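Local coordinates for protein Keto/oxoacid ferredoxin oxidoreductase, gamma subunit (PDB 3ON3) that probably serves as the gamma subunit of a 2-oxoacid:ferredoxin oxidoreductase, an enzyme complex that oxidises keto acids and passes the electrons to ferredoxin, at residues 123-127 with 163-169; 95-101 with 113-119; 11-16 with 76-81; 137-142 with 174-179. One frame throughout, in Å; residues are numbered along the deposited sequence.

Contact 3 joins the ends of strands 6-12 and 71-76. Contact 2 pairs the next two strands, 93-98 and 111-115. The centres of contacts 2 and 3 are about 11 Å apart, as are those of contacts 2 and 4. Contact 4 packs helix 131-143 on helix 164-181 beside the sheet. Contact 1, farthest out, uses an earlier part of helix 164-181. The centres of contacts 1 and 4 lie about 15 Å apart, and the salt bridge Asp124 to Lys177 ties them. Contacts 3 and 2 close in turn along the chain, whereas contacts 1 and 4 interleave. Contacts 3 and 2 knit the parallel sheet strands, and contacts 4 and 1 tie helix 164-181 to its neighbours.

Contact 1: 123-127 with 163-169; sequences NDVGR and FVELNRK
Segment 123-127 is the last turn of helix 117-125 and its exit. The helix closes with a wider pi-type turn at 123-125. Gly126 then leaves helical geometry with positive phi (82/20), and Arg127 is extended (-144/89). Segment 163-169 opens helix 164-181, with Phe163 at the N-cap position. The Asn167 side chain (chi1 m) folds back, and its ND2 donates to Phe163 O at 2.9 Å. Val125 and Leu166 are the closest CA pair, 6.2 Å apart.

Val125 takes the t rotamer and sets CG1 4.0 Å from Leu166 CB and 3.5 Å from Leu166 O. Arg127 is t at chi1, chi2 and chi3, and chi4 is 66°. This lays the guanidinium flat on the Phe163 ring (chi1 m), with centres 4.1 Å apart and planes at 15°: a stacked cation-pi pair. Arg127 CD lies 4.2 Å from Leu166 CD2. Lys169 is t through chi3, which brings CE 3.7 Å from Asp124 O; chi4 (p) then turns NZ. The carboxylate of Asp124 (chi1 m) instead forms a salt bridge with Lys177.

This is surface packing of a helix end against a helix start. Val125 also touches Ala170, and Arg168 bridges to Glu152 on helix 148-157.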
loop_
_atom_site.group_PDB
_atom_site.type_symbol
_atom_site.label_atom_id
_atom_site.label_comp_id
_atom_site.label_asym_id
_atom_site.label_seq_id
_atom_site.Cartn_x
_atom_site.Cartn_y
_atom_site.Cartn_z
ATOM N N ASN B 123 -0.642 -23.873 -9.272
ATOM C CA ASN B 123 -0.627 -24.966 -10.249
ATOM C C ASN B 123 -1.092 -24.605 -11.658
ATOM O O ASN B 123 -0.547 -25.091 -12.640
ATOM C CB ASN B 123 -1.432 -26.158 -9.725
ATOM C CG ASN B 123 -0.674 -26.950 -8.681
ATOM O OD1 ASN B 123 0.396 -27.498 -8.957
ATOM N ND2 ASN B 123 -1.221 -27.014 -7.476
ATOM N N ASP B 124 -2.108 -23.759 -11.750
ATOM C CA ASP B 124 -2.657 -23.382 -13.049
ATOM C C ASP B 124 -1.808 -22.301 -13.709
ATOM O O ASP B 124 -1.395 -22.451 -14.853
ATOM C CB ASP B 124 -4.106 -22.912 -12.904
ATOM C CG ASP B 124 -4.990 -23.958 -12.252
ATOM O OD1 ASP B 124 -4.501 -25.081 -12.027
ATOM O OD2 ASP B 124 -6.168 -23.664 -11.963
ATOM N N VAL B 125 -1.542 -21.224 -12.976
ATOM C CA VAL B 125 -0.713 -20.143 -13.480
ATOM C C VAL B 125 0.763 -20.532 -13.405
ATOM O O VAL B 125 1.566 -20.131 -14.247
ATOM C CB VAL B 125 -0.933 -18.859 -12.671
ATOM C CG1 VAL B 125 0.007 -17.756 -13.149
ATOM C CG2 VAL B 125 -2.374 -18.420 -12.774
ATOM N N GLY B 126 1.116 -21.322 -12.397
ATOM C CA GLY B 126 2.500 -21.702 -12.184
ATOM C C GLY B 126 3.346 -20.673 -11.447
ATOM O O GLY B 126 4.575 -20.706 -11.536
ATOM N N ARG B 127 2.702 -19.759 -10.722
ATOM C CA ARG B 127 3.423 -18.816 -9.861
ATOM C C ARG B 127 2.674 -18.507 -8.558
ATOM O O ARG B 127 1.884 -17.558 -8.477
ATOM C CB ARG B 127 3.737 -17.527 -10.616
ATOM C CG ARG B 127 4.689 -16.614 -9.887
ATOM C CD ARG B 127 5.126 -15.448 -10.766
ATOM N NE ARG B 127 6.321 -14.795 -10.235
ATOM C CZ ARG B 127 7.514 -15.378 -10.165
ATOM N NH1 ARG B 127 7.667 -16.630 -10.589
ATOM N NH2 ARG B 127 8.550 -14.713 -9.669
ATOM N N PHE B 163 6.579 -10.479 -16.099
ATOM C CA PHE B 163 5.614 -11.398 -15.508
ATOM C C PHE B 163 4.206 -11.048 -15.938
ATOM O O PHE B 163 3.224 -11.529 -15.366
ATOM C CB PHE B 163 5.726 -11.417 -13.974
ATOM C CG PHE B 163 7.020 -12.006 -13.466
ATOM C CD1 PHE B 163 7.871 -11.262 -12.675
ATOM C CD2 PHE B 163 7.379 -13.304 -13.788
ATOM C CE1 PHE B 163 9.065 -11.797 -12.214
ATOM C CE2 PHE B 163 8.564 -13.847 -13.328
ATOM C CZ PHE B 163 9.411 -13.089 -12.539
ATOM N N VAL B 164 4.120 -10.215 -16.968
ATOM C CA VAL B 164 2.850 -9.608 -17.333
ATOM C C VAL B 164 1.817 -10.656 -17.817
ATOM O O VAL B 164 0.670 -10.618 -17.413
ATOM C CB VAL B 164 3.045 -8.392 -18.298
ATOM C CG1 VAL B 164 3.359 -8.853 -19.709
ATOM C CG2 VAL B 164 1.835 -7.476 -18.244
ATOM N N GLU B 165 2.240 -11.604 -18.647
ATOM C CA GLU B 165 1.380 -12.724 -19.046
ATOM C C GLU B 165 0.810 -13.529 -17.870
ATOM O O GLU B 165 -0.394 -13.785 -17.815
ATOM C CB GLU B 165 2.118 -13.660 -20.009
ATOM C CG GLU B 165 2.611 -12.980 -21.287
ATOM C CD GLU B 165 4.037 -12.421 -21.193
ATOM O OE1 GLU B 165 4.550 -12.179 -20.072
ATOM O OE2 GLU B 165 4.645 -12.220 -22.264
ATOM N N LEU B 166 1.668 -13.915 -16.926
ATOM C CA LEU B 166 1.241 -14.694 -15.752
ATOM C C LEU B 166 0.221 -13.955 -14.877
ATOM O O LEU B 166 -0.723 -14.539 -14.400
ATOM C CB LEU B 166 2.451 -15.106 -14.900
ATOM C CG LEU B 166 3.326 -16.250 -15.420
ATOM C CD1 LEU B 166 3.347 -16.282 -16.945
ATOM C CD2 LEU B 166 4.740 -16.133 -14.874
ATOM N N ASN B 167 0.418 -12.666 -14.663
ATOM C CA ASN B 167 -0.555 -11.908 -13.903
ATOM C C ASN B 167 -1.887 -11.733 -14.643
ATOM O O ASN B 167 -2.944 -11.831 -14.035
ATOM C CB ASN B 167 0.026 -10.568 -13.442
ATOM C CG ASN B 167 1.056 -10.740 -12.327
ATOM O OD1 ASN B 167 0.772 -10.465 -11.172
ATOM N ND2 ASN B 167 2.245 -11.225 -12.675
ATOM N N ARG B 168 -1.840 -11.473 -15.950
ATOM C CA ARG B 168 -3.077 -11.435 -16.721
ATOM C C ARG B 168 -3.839 -12.750 -16.554
ATOM O O ARG B 168 -5.032 -12.749 -16.298
ATOM C CB ARG B 168 -2.808 -11.159 -18.210
ATOM C CG ARG B 168 -3.903 -11.687 -19.146
ATOM C CD ARG B 168 -5.234 -10.937 -19.036
ATOM N NE ARG B 168 -6.290 -11.668 -19.748
ATOM C CZ ARG B 168 -7.492 -11.184 -20.068
ATOM N NH1 ARG B 168 -7.831 -9.942 -19.763
ATOM N NH2 ARG B 168 -8.364 -11.956 -20.698
ATOM N N LYS B 169 -3.128 -13.869 -16.706
ATOM C CA LYS B 169 -3.705 -15.197 -16.533
ATOM C C LYS B 169 -4.285 -15.412 -15.126
ATOM O O LYS B 169 -5.389 -15.942 -14.969
ATOM C CB LYS B 169 -2.670 -16.277 -16.866
ATOM C CG LYS B 169 -3.236 -17.700 -16.905
ATOM C CD LYS B 169 -2.166 -18.700 -17.319
ATOM C CE LYS B 169 -2.715 -20.117 -17.375
ATOM N NZ LYS B 169 -3.827 -20.225 -18.371
#

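Contact 2: 95-101 with 113-119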
loop_
_atom_site.group_PDB
_atom_site.type_symbol
_atom_site.label_atom_id
_atom_site.label_comp_id
_atom_site.label_asym_id
_atom_site.label_seq_id
_atom_site.Cartn_x
_atom_site.Cartn_y
_atom_site.Cartn_z
ATOM N N LEU B 95 -18.480 -13.056 0.842
ATOM C CA LEU B 95 -17.442 -13.744 1.584
ATOM C C LEU B 95 -16.676 -14.654 0.655
ATOM O O LEU B 95 -17.198 -15.633 0.185
ATOM C CB LEU B 95 -18.029 -14.536 2.751
ATOM C CG LEU B 95 -17.034 -15.459 3.473
ATOM C CD1 LEU B 95 -15.847 -14.676 4.002
ATOM C CD2 LEU B 95 -17.696 -16.256 4.595
ATOM N N LEU B 96 -15.429 -14.303 0.374
ATOM C CA LEU B 96 -14.588 -15.096 -0.506
ATOM C C LEU B 96 -13.443 -15.691 0.285
ATOM O O LEU B 96 -12.650 -14.963 0.909
ATOM C CB LEU B 96 -14.040 -14.229 -1.645
ATOM C CG LEU B 96 -12.949 -14.829 -2.542
ATOM C CD1 LEU B 96 -13.510 -15.952 -3.446
ATOM C CD2 LEU B 96 -12.290 -13.751 -3.375
ATOM N N VAL B 97 -13.348 -17.012 0.252
ATOM C CA VAL B 97 -12.294 -17.700 0.986
ATOM C C VAL B 97 -11.537 -18.657 0.075
ATOM O O VAL B 97 -12.012 -18.979 -1.003
ATOM C CB VAL B 97 -12.858 -18.458 2.224
ATOM C CG1 VAL B 97 -13.697 -17.520 3.083
ATOM C CG2 VAL B 97 -13.694 -19.673 1.806
ATOM N N ASP B 98 -10.352 -19.084 0.499
ATOM C CA ASP B 98 -9.690 -20.207 -0.147
ATOM C C ASP B 98 -10.232 -21.512 0.442
ATOM O O ASP B 98 -10.335 -21.656 1.663
ATOM C CB ASP B 98 -8.172 -20.132 0.002
ATOM C CG ASP B 98 -7.475 -21.362 -0.565
ATOM O OD1 ASP B 98 -7.746 -22.475 -0.084
ATOM O OD2 ASP B 98 -6.659 -21.226 -1.493
ATOM N N SER B 99 -10.586 -22.456 -0.424
ATOM C CA SER B 99 -11.312 -23.653 0.016
ATOM C C SER B 99 -10.423 -24.754 0.588
ATOM O O SER B 99 -10.892 -25.608 1.341
ATOM C CB SER B 99 -12.169 -24.214 -1.120
ATOM O OG SER B 99 -11.361 -24.617 -2.205
ATOM N N ASP B 100 -9.150 -24.743 0.211
ATOM C CA ASP B 100 -8.184 -25.693 0.746
ATOM C C ASP B 100 -7.863 -25.353 2.197
ATOM O O ASP B 100 -7.770 -26.236 3.047
ATOM C CB ASP B 100 -6.898 -25.674 -0.089
ATOM C CG ASP B 100 -7.055 -26.398 -1.417
ATOM O OD1 ASP B 100 -6.722 -25.811 -2.472
ATOM O OD2 ASP B 100 -7.516 -27.559 -1.406
ATOM N N LEU B 101 -7.718 -24.061 2.467
ATOM C CA LEU B 101 -7.215 -23.592 3.742
ATOM C C LEU B 101 -8.309 -23.126 4.686
ATOM O O LEU B 101 -8.174 -23.236 5.899
ATOM C CB LEU B 101 -6.207 -22.478 3.513
ATOM C CG LEU B 101 -4.918 -22.987 2.870
ATOM C CD1 LEU B 101 -4.484 -22.084 1.733
ATOM C CD2 LEU B 101 -3.819 -23.145 3.915
ATOM N N THR B 113 -18.480 -17.632 -1.438
ATOM C CA THR B 113 -17.847 -18.314 -2.546
ATOM C C THR B 113 -16.512 -18.848 -2.098
ATOM O O THR B 113 -15.768 -18.155 -1.418
ATOM C CB THR B 113 -17.625 -17.382 -3.749
ATOM O OG1 THR B 113 -18.894 -16.920 -4.219
ATOM C CG2 THR B 113 -16.906 -18.127 -4.877
ATOM N N ALA B 114 -16.215 -20.082 -2.483
ATOM C CA ALA B 114 -14.978 -20.725 -2.072
ATOM C C ALA B 114 -14.357 -21.484 -3.230
ATOM O O ALA B 114 -15.030 -22.265 -3.891
ATOM C CB ALA B 114 -15.243 -21.675 -0.892
ATOM N N PHE B 115 -13.078 -21.242 -3.484
ATOM C CA PHE B 115 -12.346 -22.050 -4.448
ATOM C C PHE B 115 -10.880 -22.077 -4.116
ATOM O O PHE B 115 -10.437 -21.391 -3.195
ATOM C CB PHE B 115 -12.614 -21.645 -5.919
ATOM C CG PHE B 115 -11.934 -20.368 -6.375
ATOM C CD1 PHE B 115 -10.695 -20.413 -7.000
ATOM C CD2 PHE B 115 -12.568 -19.138 -6.243
ATOM C CE1 PHE B 115 -10.070 -19.251 -7.468
ATOM C CE2 PHE B 115 -11.961 -17.958 -6.703
ATOM C CZ PHE B 115 -10.702 -18.015 -7.317
ATOM N N ASN B 116 -10.142 -22.905 -4.846
ATOM C CA ASN B 116 -8.725 -23.104 -4.585
ATOM C C ASN B 116 -7.865 -21.943 -5.079
ATOM O O ASN B 116 -7.039 -22.109 -5.964
ATOM C CB ASN B 116 -8.254 -24.431 -5.191
ATOM C CG ASN B 116 -8.458 -24.498 -6.697
ATOM O OD1 ASN B 116 -9.224 -23.720 -7.281
ATOM N ND2 ASN B 116 -7.772 -25.435 -7.333
ATOM N N ILE B 117 -8.068 -20.773 -4.484
ATOM C CA ILE B 117 -7.345 -19.557 -4.862
ATOM C C ILE B 117 -5.834 -19.733 -4.918
ATOM O O ILE B 117 -5.184 -19.378 -5.904
ATOM C CB ILE B 117 -7.634 -18.404 -3.887
ATOM C CG1 ILE B 117 -9.119 -18.028 -3.926
ATOM C CG2 ILE B 117 -6.782 -17.197 -4.245
ATOM C CD1 ILE B 117 -9.579 -17.096 -2.795
ATOM N N ILE B 118 -5.275 -20.255 -3.838
ATOM C CA ILE B 118 -3.830 -20.371 -3.723
ATOM C C ILE B 118 -3.299 -21.376 -4.741
ATOM O O ILE B 118 -2.272 -21.160 -5.373
ATOM C CB ILE B 118 -3.408 -20.757 -2.279
ATOM C CG1 ILE B 118 -3.299 -19.505 -1.402
ATOM C CG2 ILE B 118 -2.052 -21.400 -2.289
ATOM C CD1 ILE B 118 -4.205 -19.481 -0.220
ATOM N N ASN B 119 -4.034 -22.462 -4.916
ATOM C CA ASN B 119 -3.606 -23.551 -5.767
ATOM C C ASN B 119 -3.822 -23.239 -7.235
ATOM O O ASN B 119 -3.108 -23.742 -8.099
ATOM C CB ASN B 119 -4.362 -24.814 -5.394
ATOM C CG ASN B 119 -3.535 -26.048 -5.593
ATOM O OD1 ASN B 119 -3.635 -26.712 -6.626
ATOM N ND2 ASN B 119 -2.696 -26.361 -4.612
HETATM O O HOH W 1 -6.795 -27.358 -4.730
#
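Strands 95-98 and 113-115 run parallel, their axes 5.0 Å apart at 17°. Thr113 N donates to Leu95 O at 2.9 Å, and Val97 N to Thr113 O at 3.2 Å. Ser99 N donates to Phe115 O at 3.0 Å. Ile117 N also donates to Phe115 O, weakly, at 2.8 Å, round an inverse gamma turn centred on Asn116. Strand 93-98 is bonded to strand 71-76 through Leu96 and Asp98. Strand 111-115 is outermost within this chain.

At the bridge of Asp98 with Phe115 the side chains diverge. Asp98 OD2 accepts from Ile118 N at 2.9 Å. OD1 accepts from Leu101 N at 3.0 Å, an Asx motif, and weakly from Asp100 N. Asp98, at the C-terminal end of a parallel strand of the alpha/beta sheet, ties loop 99-101 to the start of helix 117-125. Asn116 ND2 bonds weakly to a water that donates to Asp100 OD1 at 2.7 Å. Asn119 OD1 accepts from Asn123. On the face carrying Leu96 and Thr113, Leu96 CG packs 4.1 Å from Ile117 CD1.

Contact 3: 11-16 with 76-81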
loop_
_atom_site.group_PDB
_atom_site.type_symbol
_atom_site.label_atom_id
_atom_site.label_comp_id
_atom_site.label_asym_id
_atom_site.label_seq_id
_atom_site.Cartn_x
_atom_site.Cartn_y
_atom_site.Cartn_z
ATOM N N SER B 11 -7.963 -10.226 3.599
ATOM C CA SER B 11 -7.277 -10.752 4.770
ATOM C C SER B 11 -6.652 -12.111 4.513
ATOM O O SER B 11 -7.042 -12.839 3.596
ATOM C CB SER B 11 -8.190 -10.772 6.010
ATOM O OG SER B 11 -9.298 -11.647 5.864
ATOM N N GLY B 12 -5.664 -12.438 5.325
ATOM C CA GLY B 12 -4.976 -13.701 5.214
ATOM C C GLY B 12 -3.752 -13.585 6.080
ATOM O O GLY B 12 -3.850 -13.163 7.226
ATOM N N ALA B 13 -2.599 -13.931 5.522
ATOM C CA ALA B 13 -1.363 -13.910 6.281
ATOM C C ALA B 13 -0.419 -12.863 5.719
ATOM O O ALA B 13 -0.657 -12.302 4.651
ATOM C CB ALA B 13 -0.711 -15.275 6.278
ATOM N N GLY B 14 0.664 -12.635 6.448
ATOM C CA GLY B 14 1.578 -11.544 6.194
ATOM C C GLY B 14 2.192 -11.455 4.827
ATOM O O GLY B 14 2.133 -10.407 4.196
ATOM N N GLY B 15 2.815 -12.520 4.353
ATOM C CA GLY B 15 3.488 -12.411 3.066
ATOM C C GLY B 15 2.625 -12.703 1.849
ATOM O O GLY B 15 3.138 -13.151 0.822
ATOM N N GLN B 16 1.325 -12.443 1.938
ATOM C CA GLN B 16 0.425 -12.842 0.849
ATOM C C GLN B 16 0.111 -11.759 -0.197
ATOM O O GLN B 16 -0.555 -12.034 -1.212
ATOM C CB GLN B 16 -0.846 -13.486 1.406
ATOM C CG GLN B 16 -0.591 -14.897 1.920
ATOM C CD GLN B 16 -1.829 -15.549 2.519
ATOM O OE1 GLN B 16 -2.742 -14.876 2.996
ATOM N NE2 GLN B 16 -1.861 -16.868 2.490
ATOM N N ALA B 76 -10.713 -13.878 2.701
ATOM C CA ALA B 76 -9.924 -14.557 3.726
ATOM C C ALA B 76 -9.153 -15.727 3.117
ATOM O O ALA B 76 -9.737 -16.728 2.713
ATOM C CB ALA B 76 -10.820 -15.043 4.873
ATOM N N LEU B 77 -7.833 -15.603 3.064
ATOM C CA LEU B 77 -7.009 -16.653 2.475
ATOM C C LEU B 77 -6.621 -17.734 3.497
ATOM O O LEU B 77 -6.165 -18.820 3.123
ATOM C CB LEU B 77 -5.762 -16.047 1.809
ATOM C CG LEU B 77 -5.981 -15.299 0.483
ATOM C CD1 LEU B 77 -4.683 -14.652 -0.007
ATOM C CD2 LEU B 77 -6.577 -16.223 -0.593
ATOM N N THR B 78 -6.813 -17.428 4.781
ATOM C CA THR B 78 -6.529 -18.375 5.868
ATOM C C THR B 78 -7.698 -18.490 6.842
ATOM O O THR B 78 -8.471 -17.546 7.002
ATOM C CB THR B 78 -5.285 -17.957 6.695
ATOM O OG1 THR B 78 -5.601 -16.804 7.486
ATOM C CG2 THR B 78 -4.091 -17.658 5.790
ATOM N N GLN B 79 -7.813 -19.649 7.486
ATOM C CA GLN B 79 -8.815 -19.909 8.538
ATOM C C GLN B 79 -8.787 -18.850 9.639
ATOM O O GLN B 79 -9.819 -18.329 10.064
ATOM C CB GLN B 79 -8.579 -21.292 9.163
ATOM C CG GLN B 79 -9.668 -21.745 10.133
ATOM C CD GLN B 79 -11.007 -21.925 9.448
ATOM O OE1 GLN B 79 -11.177 -22.817 8.622
ATOM N NE2 GLN B 79 -11.967 -21.077 9.790
ATOM N N GLU B 80 -7.575 -18.564 10.093
ATOM C CA GLU B 80 -7.265 -17.469 11.011
ATOM C C GLU B 80 -7.889 -16.125 10.620
ATOM O O GLU B 80 -8.523 -15.466 11.435
ATOM C CB GLU B 80 -5.745 -17.317 11.108
ATOM C CG GLU B 80 -5.024 -18.502 11.774
ATOM C CD GLU B 80 -5.314 -19.868 11.120
ATOM O OE1 GLU B 80 -5.635 -19.925 9.905
ATOM O OE2 GLU B 80 -5.213 -20.895 11.836
ATOM N N ALA B 81 -7.704 -15.729 9.365
ATOM C CA ALA B 81 -8.281 -14.490 8.855
ATOM C C ALA B 81 -9.803 -14.538 8.907
ATOM O O ALA B 81 -10.469 -13.576 9.298
ATOM C CB ALA B 81 -7.815 -14.254 7.432
#
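This is a buried contact between two neighbouring parallel strands where they give way to loops. Strand 6-12 ends in a glycine-rich turn, and strand 71-76 leads into helix 79-85, as at the C-terminal strand edge of an alpha/beta sheet. Ser11 bridges Ala76 in parallel register, with CA atoms 4.8 Å apart. Leu77 N donates to Ser11 O at 2.9 Å. Strand 71-76 is in turn paired with strand 93-98 through Ala76. The Ser11 hydroxyl is hydrogen-bonded to Leu75 O.

Gly12 lies where the two segments come closest, its CA 4.5 Å from that of Leu77. In the observed arrangement a CB here would be crowded by Leu77 CB and would clash with Gln16 OE1. Ala81 covers the strand end, its CB 3.5 Å from Gly12 N and 3.4 Å from Ser11 OG. Thr78 is the N-cap of helix 79-85: its OG1 accepts from Ala81 N at 3.0 Å. Its CG2 lies 4.2 Å from Ala13 CB. A sulfate, probably from the crystallisation liquor, lies about 6 Å from the Gln16 side chain. That side chain folds back over the turn: OE1 accepts from Ala13 N at 2.7 Å and touches Leu77 CB at 3.4 Å.

Contact 4: 137-142 with 174-179; sequences GAMVAL and GFEKAL
Both segments are regular alpha helix. Residues 137-142 belong to helix 131-143 and residues 174-179 to helix 164-181. The segment axes come within 7.0 Å and cross at -50°. So close an approach depends on small residues. Gly137 and Gly174 face each other at the crossing, with Gly137 C 3.8 Å from Gly174 C. The nearest CA pair is Gly137 with Phe175, at 4.3 Å. A CB on either glycine would point at the partner backbone, with little space to take it.

Ala138 and Ala178 meet next, CB to CB at 3.6 Å. Ala141 is the bump that enters the hollow between Phe175, Ala178 and Leu179. Its CB lies 3.6 Å from Phe175 O, 4.3 Å from Ala178 CB and 3.8 Å from Leu179 CD2. Phe175 takes chi1 t and chi2 87°, which gives Ala141 CB an off-centre CH-pi contact at 4.2 Å from the ring centroid. Val140 CG1 meets the ring edge, 4.5 Å from CE1. Leu142 (m, t) sets CG 4.0 Å from Ala178 CB. Ala138 and Ala178 also touch Phe115, joining the helix pair to strand 111-115.

The polar component is two backbone CA-H...O contacts, Phe175 CA to Gly137 O and Ala138 CA to Gly174 O, both 3.4 Å. The contact therefore rests on close apolar fit, with glycine and alanine allowing backbone to meet backbone.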
loop_
_atom_site.group_PDB
_atom_site.type_symbol
_atom_site.label_atom_id
_atom_site.label_comp_id
_atom_site.label_asym_id
_atom_site.label_seq_id
_atom_site.Cartn_x
_atom_site.Cartn_y
_atom_site.Cartn_z
ATOM N N GLY B 137 -8.982 -10.852 -8.976
ATOM C CA GLY B 137 -9.861 -11.166 -10.102
ATOM C C GLY B 137 -11.180 -11.712 -9.579
ATOM O O GLY B 137 -12.275 -11.343 -10.037
ATOM N N ALA B 138 -11.081 -12.580 -8.584
ATOM C CA ALA B 138 -12.284 -13.150 -7.979
ATOM C C ALA B 138 -13.140 -12.069 -7.321
ATOM O O ALA B 138 -14.358 -12.063 -7.493
ATOM C CB ALA B 138 -11.928 -14.234 -6.994
HETATM N N MSE B 139 -12.499 -11.156 -6.588
HETATM C CA MSE B 139 -13.197 -10.106 -5.848
HETATM C C MSE B 139 -13.899 -9.127 -6.774
HETATM O O MSE B 139 -14.945 -8.581 -6.426
HETATM C CB MSE B 139 -12.218 -9.308 -4.970
HETATM C CG MSE B 139 -12.241 -9.672 -3.519
HETATM SE SE MSE B 139 -14.009 -9.613 -2.657
HETATM C CE MSE B 139 -13.640 -11.186 -1.619
ATOM N N VAL B 140 -13.290 -8.873 -7.928
ATOM C CA VAL B 140 -13.873 -7.989 -8.943
ATOM C C VAL B 140 -15.113 -8.654 -9.532
ATOM O O VAL B 140 -16.167 -8.027 -9.628
ATOM C CB VAL B 140 -12.832 -7.629 -10.055
ATOM C CG1 VAL B 140 -13.478 -6.873 -11.236
ATOM C CG2 VAL B 140 -11.647 -6.815 -9.453
ATOM N N ALA B 141 -14.977 -9.921 -9.929
ATOM C CA ALA B 141 -16.119 -10.706 -10.405
ATOM C C ALA B 141 -17.304 -10.654 -9.432
ATOM O O ALA B 141 -18.417 -10.308 -9.834
ATOM C CB ALA B 141 -15.723 -12.153 -10.676
ATOM N N LEU B 142 -17.052 -10.946 -8.154
ATOM C CA LEU B 142 -18.129 -11.048 -7.154
ATOM C C LEU B 142 -18.774 -9.729 -6.707
ATOM O O LEU B 142 -19.959 -9.691 -6.438
ATOM C CB LEU B 142 -17.664 -11.832 -5.914
ATOM C CG LEU B 142 -17.216 -13.280 -6.109
ATOM C CD1 LEU B 142 -16.574 -13.807 -4.842
ATOM C CD2 LEU B 142 -18.389 -14.199 -6.558
ATOM N N GLY B 174 -8.874 -16.052 -11.669
ATOM C CA GLY B 174 -9.569 -15.705 -10.443
ATOM C C GLY B 174 -11.001 -15.301 -10.796
ATOM O O GLY B 174 -11.995 -15.753 -10.193
ATOM N N PHE B 175 -11.087 -14.428 -11.790
ATOM C CA PHE B 175 -12.335 -13.898 -12.309
ATOM C C PHE B 175 -13.269 -15.017 -12.742
ATOM O O PHE B 175 -14.421 -15.067 -12.321
ATOM C CB PHE B 175 -12.026 -12.991 -13.503
ATOM C CG PHE B 175 -13.203 -12.226 -14.024
ATOM C CD1 PHE B 175 -13.542 -10.994 -13.473
ATOM C CD2 PHE B 175 -13.928 -12.701 -15.110
ATOM C CE1 PHE B 175 -14.598 -10.263 -13.972
ATOM C CE2 PHE B 175 -14.992 -11.967 -15.628
ATOM C CZ PHE B 175 -15.327 -10.747 -15.061
ATOM N N GLU B 176 -12.764 -15.923 -13.570
ATOM C CA GLU B 176 -13.584 -17.001 -14.112
ATOM C C GLU B 176 -14.091 -17.936 -13.009
ATOM O O GLU B 176 -15.285 -18.227 -12.940
ATOM C CB GLU B 176 -12.797 -17.835 -15.114
ATOM C CG GLU B 176 -12.312 -17.111 -16.338
ATOM C CD GLU B 176 -11.407 -17.974 -17.174
ATOM O OE1 GLU B 176 -10.882 -18.976 -16.643
ATOM O OE2 GLU B 176 -11.211 -17.648 -18.356
ATOM N N LYS B 177 -13.171 -18.416 -12.174
ATOM C CA LYS B 177 -13.490 -19.422 -11.155
ATOM C C LYS B 177 -14.451 -18.913 -10.082
ATOM O O LYS B 177 -15.325 -19.650 -9.643
ATOM C CB LYS B 177 -12.230 -19.977 -10.496
ATOM C CG LYS B 177 -11.339 -20.799 -11.407
ATOM C CD LYS B 177 -10.327 -21.563 -10.573
ATOM C CE LYS B 177 -9.364 -22.355 -11.419
ATOM N NZ LYS B 177 -8.689 -23.400 -10.591
ATOM N N ALA B 178 -14.298 -17.663 -9.662
ATOM C CA ALA B 178 -15.265 -17.085 -8.733
ATOM C C ALA B 178 -16.692 -17.118 -9.297
ATOM O O ALA B 178 -17.642 -17.433 -8.581
ATOM C CB ALA B 178 -14.889 -15.673 -8.376
ATOM N N LEU B 179 -16.838 -16.775 -10.575
ATOM C CA LEU B 179 -18.149 -16.748 -11.193
ATOM C C LEU B 179 -18.736 -18.155 -11.182
ATOM O O LEU B 179 -19.889 -18.325 -10.859
ATOM C CB LEU B 179 -18.093 -16.167 -12.619
ATOM C CG LEU B 179 -17.827 -14.654 -12.636
ATOM C CD1 LEU B 179 -17.652 -14.119 -14.064
ATOM C CD2 LEU B 179 -18.899 -13.855 -11.872
#